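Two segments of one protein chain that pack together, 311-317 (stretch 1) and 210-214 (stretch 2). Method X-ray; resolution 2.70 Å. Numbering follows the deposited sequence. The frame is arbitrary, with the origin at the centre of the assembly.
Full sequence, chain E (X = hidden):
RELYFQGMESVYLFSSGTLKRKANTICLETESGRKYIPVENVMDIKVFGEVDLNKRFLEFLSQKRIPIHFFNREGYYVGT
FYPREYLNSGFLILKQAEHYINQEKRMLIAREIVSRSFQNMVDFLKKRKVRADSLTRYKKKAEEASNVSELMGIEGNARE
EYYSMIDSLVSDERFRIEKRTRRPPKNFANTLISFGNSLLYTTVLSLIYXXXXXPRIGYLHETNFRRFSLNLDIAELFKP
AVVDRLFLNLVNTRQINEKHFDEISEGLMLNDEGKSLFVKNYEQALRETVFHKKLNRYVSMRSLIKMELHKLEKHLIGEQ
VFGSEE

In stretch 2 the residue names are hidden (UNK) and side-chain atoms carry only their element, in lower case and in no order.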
# COMPACT_ATOMS: atom_id res chain seq x y z
N LYS E 311 -5.97 11.25 -16.43
CA LYS E 311 -5.58 11.11 -17.83
C LYS E 311 -4.57 9.99 -17.99
O LYS E 311 -4.60 9.24 -18.96
CB LYS E 311 -4.99 12.42 -18.37
CG LYS E 311 -5.83 13.11 -19.43
CD LYS E 311 -5.19 14.42 -19.87
CE LYS E 311 -5.72 15.61 -19.07
NZ LYS E 311 -7.19 15.82 -19.25
N LEU E 312 -3.66 9.89 -17.04
CA LEU E 312 -2.66 8.84 -17.07
C LEU E 312 -3.31 7.49 -16.80
O LEU E 312 -2.95 6.49 -17.42
CB LEU E 312 -1.55 9.12 -16.05
CG LEU E 312 -0.44 8.07 -16.01
CD1 LEU E 312 0.22 7.94 -17.39
CD2 LEU E 312 0.57 8.40 -14.92
N GLU E 313 -4.27 7.49 -15.89
CA GLU E 313 -5.02 6.28 -15.56
C GLU E 313 -5.73 5.73 -16.79
O GLU E 313 -5.67 4.53 -17.08
CB GLU E 313 -6.05 6.56 -14.46
CG GLU E 313 -5.46 6.65 -13.06
CD GLU E 313 -6.51 6.89 -11.99
OE1 GLU E 313 -7.36 7.78 -12.18
OE2 GLU E 313 -6.49 6.18 -10.96
N LYS E 314 -6.39 6.61 -17.52
CA LYS E 314 -7.12 6.19 -18.70
C LYS E 314 -6.16 5.70 -19.77
O LYS E 314 -6.42 4.69 -20.42
CB LYS E 314 -8.01 7.32 -19.21
CG LYS E 314 -9.27 7.48 -18.38
CD LYS E 314 -10.22 8.54 -18.93
CE LYS E 314 -9.56 9.90 -19.05
NZ LYS E 314 -10.59 10.93 -19.34
N HIS E 315 -5.03 6.39 -19.91
CA HIS E 315 -4.00 5.97 -20.86
C HIS E 315 -3.50 4.56 -20.56
O HIS E 315 -3.39 3.72 -21.46
CB HIS E 315 -2.83 6.95 -20.84
CG HIS E 315 -1.66 6.49 -21.65
ND1 HIS E 315 -1.61 6.59 -23.02
CD2 HIS E 315 -0.48 5.93 -21.27
CE1 HIS E 315 -0.45 6.11 -23.46
NE2 HIS E 315 0.25 5.71 -22.41
N LEU E 316 -3.21 4.29 -19.29
CA LEU E 316 -2.65 3.01 -18.89
C LEU E 316 -3.57 1.83 -19.19
O LEU E 316 -3.10 0.75 -19.52
CB LEU E 316 -2.29 3.02 -17.40
CG LEU E 316 -1.07 3.88 -17.04
CD1 LEU E 316 -0.90 3.97 -15.55
CD2 LEU E 316 0.18 3.33 -17.62
N ILE E 317 -4.88 2.04 -19.10
CA ILE E 317 -5.82 0.94 -19.34
C ILE E 317 -6.35 0.88 -20.78
O ILE E 317 -7.21 0.06 -21.09
CB ILE E 317 -7.03 1.00 -18.39
CG1 ILE E 317 -7.89 2.23 -18.68
CG2 ILE E 317 -6.57 1.00 -16.95
CD1 ILE E 317 -9.12 2.32 -17.79
N UNK E 210 -4.69 9.04 -3.72
CA UNK E 210 -6.14 9.07 -3.81
C UNK E 210 -6.60 8.47 -5.13
O UNK E 210 -7.78 8.52 -5.46
c UNK E 210 -6.77 12.58 -2.21
o UNK E 210 -7.56 13.06 -3.02
n UNK E 210 -6.30 13.28 -1.18
c UNK E 210 -6.23 11.17 -2.36
c UNK E 210 -6.68 10.49 -3.65
N UNK E 211 -5.66 7.93 -5.90
CA UNK E 211 -5.97 7.28 -7.18
C UNK E 211 -5.62 5.79 -7.18
O UNK E 211 -5.29 5.20 -6.15
c UNK E 211 -5.21 7.91 -8.37
o UNK E 211 -3.82 7.56 -8.30
c UNK E 211 -5.39 9.42 -8.39
N UNK E 212 -5.74 5.18 -8.36
CA UNK E 212 -5.39 3.78 -8.56
C UNK E 212 -3.95 3.63 -9.03
O UNK E 212 -3.50 2.52 -9.33
n UNK E 212 -8.82 3.26 -9.98
c UNK E 212 -6.34 3.14 -9.57
c UNK E 212 -8.30 2.84 -7.90
c UNK E 212 -7.76 3.07 -9.12
c UNK E 212 -9.96 3.15 -9.31
n UNK E 212 -9.67 2.89 -8.05
N UNK E 213 -3.24 4.76 -9.11
CA UNK E 213 -1.84 4.76 -9.53
C UNK E 213 -0.90 4.46 -8.37
O UNK E 213 -1.21 4.76 -7.22
c UNK E 213 -2.14 6.49 -11.47
c UNK E 213 -2.19 8.01 -11.64
c UNK E 213 -1.47 6.11 -10.15
c UNK E 213 -1.41 5.84 -12.63
N UNK E 214 0.23 3.83 -8.67
CA UNK E 214 1.31 3.71 -7.70
C UNK E 214 2.39 4.74 -8.01
O UNK E 214 2.91 4.81 -9.13
o UNK E 214 4.00 2.62 -6.60
c UNK E 214 1.90 2.31 -7.69
o UNK E 214 2.50 1.41 -5.56
c UNK E 214 2.87 2.10 -6.53

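Position 210 carries five side-chain atoms: three carbons in a row, the third bearing one oxygen and one nitrogen. This is a primary amide at the end of a two-methylene chain, and it lies out of reach of stretch 1. The residue is Gln-210, whose amide nitrogen is hydrogen-bonded elsewhere in the structure.

At position 211 the side chain is short, a single carbon carrying one oxygen and one carbon. The CB of position 211 lies 3.4 Å from Glu-313 OE2, a contact without a hydrogen bond. Branching at CB into a hydroxyl and a methyl group identifies Thr-211. Within its own stretch, Thr-211 OG1 accepts a hydrogen bond from the backbone N of position 213 at 3.0 Å, which ties the loop across the intervening residue.

Position 212 has one carbon followed by a five-membered ring of three carbons and two nitrogens, an imidazole. Its CB comes within 3.3 Å of Glu-313 OE2, and its backbone N lies 2.9 Å from the same oxygen. The residue is His-212. The ring is set obliquely to the carboxylate oxygen, and it is the main chain that makes the polar link: His-212 N donates a hydrogen bond to Glu-313 OE2, with an N-H...acceptor angle of 160°.

Four carbons, forked at the second, make up the side chain at position 213. The branch point lies 3.7 Å from Glu-313 CG, and one terminal carbon approaches both leucines of stretch 1. Such a fork belongs to leucine, and the residue is Leu-213. Its CD2 packs 3.5 Å from Leu-316 CD1 and 4.0 Å from Leu-312 CD2.

Position 214 shows two carbons, the second bearing two oxygens, and reaches nothing on stretch 1. A carboxylate one methylene from the backbone makes it Asp-214.

The contact is small, burying 225 Å² in all, and centres on Glu-313 and Leu-213, whose CA atoms are 7.0 Å apart. On the helix, Leu-312 and Leu-316 are one turn apart, joined by the backbone hydrogen bond from Leu-316 N to Leu-312 O at 2.9 Å; this spacing lets both reach the same methyl group of Leu-213. Glu-313 combines two roles, its aliphatic part lying against Leu-213 while its carboxylate extends to the loop backbone. One directed hydrogen bond thus anchors the irregular segment beside a compact apolar cluster.

Stretch 2 210-214: QTHLD
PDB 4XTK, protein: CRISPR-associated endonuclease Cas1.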